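Local coordinates for putative nucleotide sugar epimerase/ dehydratase (Bordetella bronchiseptica, PDB 2Q1S), which binds NADH in a Rossmann fold and probably acts as a short-chain dehydrogenase/reductase on nucleotide sugars in bacterial O-antigen biosynthesis, at residues Arg51-Glu54 with Leu55-Gln59; Thr237-Tyr240 with Lys241-Gly245; Glu264-Ala267 with Asn268-Ala272. All coordinates share one frame; numbering follows the deposited sequence. Where two conformers were deposited one is given.

Contact 1. Residues Arg51-Glu54 with Leu55-Gln59; sequences RLLE and LGVNQ
Leu55 and Val57 fold back against Arg51 and Leu52 in a local contact at the C-terminal end of helix 43-54, where the chain turns toward strand 59-63. Three backbone bonds close the helix. Leu55 N reaches Arg51 O at 2.9 Å, the last bond of regular helical spacing. Gly56 N then bonds to Leu53 O, while Val57 N lies 3.2 Å from Leu52 O in an almost straight bond of 175°. Gly56 has a positive phi of 79°, and these last two bonds, spanning three and five residues, make the end a Schellman motif. In the Rossmann fold it is the turn that ends the helix of a beta-alpha-beta crossover from strand 34-38 to the parallel strand 59-63.

The apolar contact that accompanies such a motif, between the residues joined by its longer bond, is present as well: CG1 of Val57 comes within 4.0 Å of Leu52 CB, and both side chains also rest on Val35 of strand 34-38. Toward helix 263-276, Leu55 CD2 sits over one face of the Arg51 guanidinium, 3.7 Å from Arg51 CZ; the arginine chain bends at its second torsion (chi2 62°) to bring the group there. Two of its nitrogens are held: NE binds Asn268 OD1 in helix 263-276, and NH1 forms a salt bridge to Glu54 OE1 at 3.0 Å.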
loop_
_atom_site.group_PDB
_atom_site.type_symbol
_atom_site.label_atom_id
_atom_site.label_comp_id
_atom_site.label_asym_id
_atom_site.label_seq_id
_atom_site.Cartn_x
_atom_site.Cartn_y
_atom_site.Cartn_z
ATOM N N ARG A 51 26.114 -4.123 16.561
ATOM C CA ARG A 51 26.467 -5.511 16.300
ATOM C C ARG A 51 27.262 -5.658 14.987
ATOM O O ARG A 51 28.261 -6.419 14.922
ATOM C CB ARG A 51 25.211 -6.373 16.353
ATOM C CG ARG A 51 25.421 -7.838 16.075
ATOM C CD ARG A 51 26.358 -8.513 17.100
ATOM N NE ARG A 51 26.394 -9.954 16.876
ATOM C CZ ARG A 51 27.427 -10.730 17.164
ATOM N NH1 ARG A 51 28.511 -10.200 17.721
ATOM N NH2 ARG A 51 27.371 -12.036 16.901
ATOM N N LEU A 52 26.899 -4.853 13.975
ATOM C CA LEU A 52 27.632 -4.847 12.697
ATOM C C LEU A 52 29.090 -4.403 12.887
ATOM O O LEU A 52 30.011 -5.006 12.328
ATOM C CB LEU A 52 26.957 -3.934 11.675
ATOM C CG LEU A 52 25.616 -4.414 11.072
ATOM C CD1 LEU A 52 24.932 -3.257 10.337
ATOM C CD2 LEU A 52 25.806 -5.590 10.178
ATOM N N LEU A 53 29.297 -3.343 13.655
ATOM C CA LEU A 53 30.664 -2.932 14.015
ATOM C C LEU A 53 31.432 -4.044 14.756
ATOM O O LEU A 53 32.619 -4.289 14.454
ATOM C CB LEU A 53 30.638 -1.632 14.829
ATOM C CG LEU A 53 30.040 -0.404 14.135
ATOM C CD1 LEU A 53 29.791 0.743 15.134
ATOM C CD2 LEU A 53 30.872 0.072 12.944
ATOM N N GLU A 54 30.770 -4.738 15.692
ATOM C CA GLU A 54 31.408 -5.891 16.384
ATOM C C GLU A 54 31.848 -6.986 15.410
ATOM O O GLU A 54 32.882 -7.651 15.619
ATOM C CB GLU A 54 30.447 -6.547 17.360
ATOM C CG GLU A 54 30.259 -5.852 18.676
ATOM C CD GLU A 54 29.120 -6.461 19.487
ATOM O OE1 GLU A 54 28.800 -7.670 19.285
ATOM O OE2 GLU A 54 28.557 -5.720 20.331
ATOM N N LEU A 55 31.039 -7.194 14.371
ATOM C CA LEU A 55 31.340 -8.202 13.358
ATOM C C LEU A 55 32.373 -7.718 12.347
ATOM O O LEU A 55 32.748 -8.468 11.445
ATOM C CB LEU A 55 30.045 -8.641 12.642
ATOM C CG LEU A 55 29.023 -9.355 13.525
ATOM C CD1 LEU A 55 27.771 -9.683 12.708
ATOM C CD2 LEU A 55 29.602 -10.605 14.155
ATOM N N GLY A 56 32.814 -6.470 12.483
ATOM C CA GLY A 56 33.904 -5.943 11.649
ATOM C C GLY A 56 33.522 -5.522 10.234
ATOM O O GLY A 56 34.317 -5.651 9.293
ATOM N N VAL A 57 32.314 -4.996 10.066
ATOM C CA VAL A 57 31.997 -4.387 8.787
ATOM C C VAL A 57 32.976 -3.249 8.477
ATOM O O VAL A 57 33.542 -2.587 9.381
ATOM C CB VAL A 57 30.549 -3.832 8.738
ATOM C CG1 VAL A 57 29.564 -4.973 8.867
ATOM C CG2 VAL A 57 30.348 -2.779 9.802
ATOM N N ASN A 58 33.158 -3.009 7.192
ATOM C CA ASN A 58 34.002 -1.930 6.725
ATOM C C ASN A 58 33.385 -0.549 6.871
ATOM O O ASN A 58 34.045 0.387 7.250
ATOM C CB ASN A 58 34.396 -2.196 5.270
ATOM C CG ASN A 58 35.294 -1.121 4.714
ATOM O OD1 ASN A 58 36.390 -0.851 5.254
ATOM N ND2 ASN A 58 34.854 -0.497 3.629
ATOM N N GLN A 59 32.102 -0.410 6.548
ATOM C CA GLN A 59 31.444 0.885 6.613
ATOM C C GLN A 59 29.979 0.664 6.935
ATOM O O GLN A 59 29.389 -0.302 6.450
ATOM C CB GLN A 59 31.565 1.625 5.275
ATOM C CG GLN A 59 32.972 2.163 4.920
ATOM C CD GLN A 59 33.015 2.895 3.585
ATOM O OE1 GLN A 59 32.040 2.897 2.829
ATOM N NE2 GLN A 59 34.147 3.520 3.290
#

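Contact 2. Residues Thr237-Tyr240 with Lys241-Gly245; sequences TFIY and KALKG
Lys244, four residues on from Tyr240, lies over its ring at the C-terminal end of helix 234-243, in a CH-pi contact that leads into a Schellman motif. Lys244 CG stands 4.0 Å from the centroid of the Tyr240 ring, 19° off the ring normal, and is displaced toward the hydroxyl end, so that Tyr240 CZ is its nearest ring atom. Two rotations bring the groups together. The tyrosine ring swings away from its own backbone N (chi1 177°), and the lysine bends at both chi2 and chi3, which carries its methylene chain past the hydroxyl. Both polar ends then converge on one carboxylate of helix 358-366: Tyr240 OH hydrogen-bonds to Glu362 OE2, and Lys244 NZ makes a salt bridge to the same oxygen, a pairing that would be expected to stabilise the negative charge.

One turn back, the side chains of Thr237 and Lys241 lie side by side, with Thr237 CG2 4.0 Å from Lys241 CD. The lysine chain is extended beyond CG, and its ammonium makes a cation-pi interaction with Trp231, whose side chain also touches Thr237. Around the helix from here, Ile239 CG2 and Leu243 CD1 pack at 4.1 Å, pointing the same way toward helix 343-356, while Phe238 and Ala242 are covered by helix 293-304.

The backbone beneath is regular until its last turn. Ala242 N binds Phe238 O at 2.8 Å and Leu243 N binds Ile239 O at 2.9 Å, but the following bond is weak: Lys244 N approaches Tyr240 O at 3.1 Å with an N-H...O angle of only 128°. Gly245 takes a positive phi, and its N closes on Ala242 O at 2.9 Å.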
loop_
_atom_site.group_PDB
_atom_site.type_symbol
_atom_site.label_atom_id
_atom_site.label_comp_id
_atom_site.label_asym_id
_atom_site.label_seq_id
_atom_site.Cartn_x
_atom_site.Cartn_y
_atom_site.Cartn_z
ATOM N N THR A 237 8.136 1.558 29.439
ATOM C CA THR A 237 7.221 2.286 30.327
ATOM C C THR A 237 7.263 1.705 31.726
ATOM O O THR A 237 7.442 2.446 32.698
ATOM C CB THR A 237 5.787 2.274 29.783
ATOM O OG1 THR A 237 5.749 3.055 28.594
ATOM C CG2 THR A 237 4.825 2.915 30.771
ATOM N N PHE A 238 7.101 0.385 31.818
ATOM C CA PHE A 238 7.122 -0.295 33.117
ATOM C C PHE A 238 8.462 -0.161 33.828
ATOM O O PHE A 238 8.491 0.052 35.039
ATOM C CB PHE A 238 6.774 -1.776 32.972
ATOM C CG PHE A 238 5.308 -2.060 32.807
ATOM C CD1 PHE A 238 4.367 -1.032 32.696
ATOM C CD2 PHE A 238 4.872 -3.376 32.792
ATOM C CE1 PHE A 238 3.013 -1.324 32.548
ATOM C CE2 PHE A 238 3.523 -3.682 32.628
ATOM C CZ PHE A 238 2.586 -2.653 32.511
ATOM N N ILE A 239 9.560 -0.289 33.087
ATOM C CA ILE A 239 10.907 -0.173 33.674
ATOM C C ILE A 239 11.114 1.226 34.242
ATOM O O ILE A 239 11.595 1.406 35.382
ATOM C CB ILE A 239 12.017 -0.553 32.665
ATOM C CG1 ILE A 239 11.967 -2.063 32.407
ATOM C CG2 ILE A 239 13.399 -0.147 33.180
ATOM C CD1 ILE A 239 12.900 -2.545 31.291
ATOM N N TYR A 240 10.730 2.219 33.452
ATOM C CA TYR A 240 10.863 3.598 33.916
ATOM C C TYR A 240 10.076 3.820 35.215
ATOM O O TYR A 240 10.642 4.301 36.215
ATOM C CB TYR A 240 10.421 4.600 32.834
ATOM C CG TYR A 240 10.475 6.031 33.317
ATOM C CD1 TYR A 240 11.688 6.728 33.376
ATOM C CD2 TYR A 240 9.319 6.675 33.771
ATOM C CE1 TYR A 240 11.741 8.039 33.866
ATOM C CE2 TYR A 240 9.353 7.980 34.225
ATOM C CZ TYR A 240 10.565 8.654 34.285
ATOM O OH TYR A 240 10.594 9.949 34.757
ATOM N N LYS A 241 8.790 3.449 35.207
ATOM C CA LYS A 241 7.901 3.698 36.354
ATOM C C LYS A 241 8.351 2.903 37.584
ATOM O O LYS A 241 8.284 3.404 38.719
ATOM C CB LYS A 241 6.441 3.402 35.995
ATOM C CG LYS A 241 5.826 4.456 35.076
ATOM C CD LYS A 241 4.432 4.106 34.590
ATOM C CE LYS A 241 3.694 5.402 34.202
ATOM N NZ LYS A 241 2.436 5.149 33.451
ATOM N N ALA A 242 8.809 1.670 37.360
ATOM C CA ALA A 242 9.334 0.822 38.439
ATOM C C ALA A 242 10.582 1.426 39.081
ATOM O O ALA A 242 10.696 1.472 40.318
ATOM C CB ALA A 242 9.629 -0.560 37.926
ATOM N N LEU A 243 11.499 1.906 38.245
ATOM C CA LEU A 243 12.692 2.627 38.708
ATOM C C LEU A 243 12.380 3.907 39.493
ATOM O O LEU A 243 13.201 4.353 40.282
ATOM C CB LEU A 243 13.631 2.938 37.529
ATOM C CG LEU A 243 14.459 1.783 36.942
ATOM C CD1 LEU A 243 15.330 2.326 35.831
ATOM C CD2 LEU A 243 15.336 1.149 38.028
ATOM N N LYS A 244 11.204 4.486 39.256
ATOM C CA LYS A 244 10.760 5.689 39.937
ATOM C C LYS A 244 9.892 5.336 41.152
ATOM O O LYS A 244 9.352 6.225 41.820
ATOM C CB LYS A 244 9.965 6.623 39.007
ATOM C CG LYS A 244 10.695 7.154 37.772
ATOM C CD LYS A 244 11.966 7.928 38.073
ATOM C CE LYS A 244 11.696 9.313 38.664
ATOM N NZ LYS A 244 12.946 10.102 38.693
ATOM N N GLY A 245 9.719 4.026 41.377
ATOM C CA GLY A 245 8.969 3.550 42.536
ATOM C C GLY A 245 7.467 3.726 42.398
ATOM O O GLY A 245 6.748 3.813 43.401
#

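Contact 3. Residues Glu264-Ala267 with Asn268-Ala272; sequences EDVA and NGLIA
Asn268 begins the second half of this stretch of helix 263-276 with its backbone N bonded to Glu264 O at 3.1 Å, while its own O receives Ala272 N at 2.9 Å and so extends the regular pattern. Its CG lies beside its own backbone N (chi1 -73°), which lays the amide back along the preceding turn. Asn268 ND2 donates to a water at a long 3.3 Å, and that water in turn donates a hydrogen bond to Asp265 OD1 at 2.7 Å, bridging two side chains three residues apart. The other ends of both groups are held from elsewhere, Asn268 OD1 by Arg51 and Asp265 OD2 by the backbone N of Val341. Together these bonds define how each flat group is turned.

Gly269 follows, its N 2.8 Å from Asp265 O. Leu270 is on the inner side of the helix, where Leu270 CD1 lies 4.1 Å from Val266 CG1 and the two side chains point the same way. The helix here packs against strand 203-212 in the parallel part of the Rossmann sheet and beside helix 43-54: Val266 and Leu270 rest on Phe208 of that strand and on Val44, an NADH-binding residue. Val266 also touches Val211, another residue of the cofactor site, and its side chain comes within about 7 Å of the bound NADH, which is consistent with a place in the layer behind the pocket.

Ile271 continues round the helix, its CG1 3.3 Å from Ala267 O and its backbone N bonded to the same oxygen; its side chain faces helix 43-54, packing against Leu48.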
loop_
_atom_site.group_PDB
_atom_site.type_symbol
_atom_site.label_atom_id
_atom_site.label_comp_id
_atom_site.label_asym_id
_atom_site.label_seq_id
_atom_site.Cartn_x
_atom_site.Cartn_y
_atom_site.Cartn_z
ATOM N N GLU A 264 19.009 -7.607 21.014
ATOM C CA GLU A 264 20.229 -8.181 20.469
ATOM C C GLU A 264 19.965 -9.458 19.683
ATOM O O GLU A 264 20.671 -9.732 18.727
ATOM C CB GLU A 264 21.242 -8.422 21.596
ATOM C CG GLU A 264 21.639 -7.073 22.291
ATOM C CD GLU A 264 22.656 -7.205 23.419
ATOM O OE1 GLU A 264 23.258 -8.296 23.584
ATOM O OE2 GLU A 264 22.850 -6.189 24.142
ATOM N N ASP A 265 18.953 -10.232 20.083
ATOM C CA ASP A 265 18.517 -11.382 19.284
ATOM C C ASP A 265 17.925 -10.894 17.948
ATOM O O ASP A 265 18.199 -11.499 16.909
ATOM C CB ASP A 265 17.484 -12.245 20.015
ATOM C CG ASP A 265 18.123 -13.174 21.080
ATOM O OD1 ASP A 265 19.353 -13.447 21.031
ATOM O OD2 ASP A 265 17.361 -13.640 21.948
ATOM N N VAL A 266 17.137 -9.824 17.978
ATOM C CA VAL A 266 16.573 -9.284 16.735
ATOM C C VAL A 266 17.721 -8.827 15.823
ATOM O O VAL A 266 17.691 -9.114 14.622
ATOM C CB VAL A 266 15.563 -8.139 17.012
ATOM C CG1 VAL A 266 15.183 -7.429 15.682
ATOM C CG2 VAL A 266 14.350 -8.685 17.755
ATOM N N ALA A 267 18.702 -8.084 16.354
ATOM C CA ALA A 267 19.848 -7.702 15.520
ATOM C C ALA A 267 20.540 -8.920 14.864
ATOM O O ALA A 267 20.812 -8.912 13.657
ATOM C CB ALA A 267 20.839 -6.853 16.275
ATOM N N ASN A 268 20.781 -9.977 15.644
ATOM C CA ASN A 268 21.362 -11.169 15.065
ATOM C C ASN A 268 20.451 -11.853 14.033
ATOM O O ASN A 268 20.941 -12.404 13.050
ATOM C CB ASN A 268 21.814 -12.148 16.154
ATOM C CG ASN A 268 23.066 -11.670 16.853
ATOM O OD1 ASN A 268 23.973 -11.140 16.203
ATOM N ND2 ASN A 268 23.134 -11.858 18.171
ATOM N N GLY A 269 19.147 -11.833 14.285
ATOM C CA GLY A 269 18.145 -12.355 13.323
ATOM C C GLY A 269 18.189 -11.608 12.000
ATOM O O GLY A 269 18.206 -12.237 10.936
ATOM N N LEU A 270 18.274 -10.272 12.074
ATOM C CA LEU A 270 18.366 -9.451 10.877
ATOM C C LEU A 270 19.664 -9.752 10.122
ATOM O O LEU A 270 19.661 -9.886 8.895
ATOM C CB LEU A 270 18.355 -7.966 11.263
ATOM C CG LEU A 270 17.000 -7.398 11.731
ATOM C CD1 LEU A 270 17.221 -6.087 12.382
ATOM C CD2 LEU A 270 16.013 -7.235 10.535
ATOM N N ILE A 271 20.767 -9.909 10.862
ATOM C CA ILE A 271 22.025 -10.279 10.225
ATOM C C ILE A 271 21.967 -11.669 9.560
ATOM O O ILE A 271 22.499 -11.888 8.436
ATOM C CB ILE A 271 23.184 -10.151 11.236
ATOM C CG1 ILE A 271 23.396 -8.656 11.564
ATOM C CG2 ILE A 271 24.465 -10.829 10.686
ATOM C CD1 ILE A 271 24.224 -8.409 12.797
ATOM N N ALA A 272 21.309 -12.625 10.205
ATOM C CA ALA A 272 21.132 -13.957 9.592
ATOM C C ALA A 272 20.287 -13.900 8.314
ATOM O O ALA A 272 20.548 -14.611 7.348
ATOM C CB ALA A 272 20.545 -14.944 10.596
HETATM O O HOH W 1 20.948 -14.166 18.950
#

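Overall arrangement
All three contacts are local to helices, yet their chemistry follows their place in the fold. Contact 3 is the buried one, in mid-helix, its centre about 11 Å from that of the chain, and combines apolar packing with a water bridge. Contacts 1 and 2, with centres about 19 and 21 Å from it, are partly buried helix ends, both closed by a glycine: the first adds a salt bridge and guanidinium packing, the second a CH-pi pair ending on a carboxylate. Contacts 1 and 3 sit on neighbouring helices, meeting through a polar bond and Ile271 packing. Contact 2 stands apart among later helices, its nearest atoms about 13 Å from contact 3 and 19 Å from contact 1.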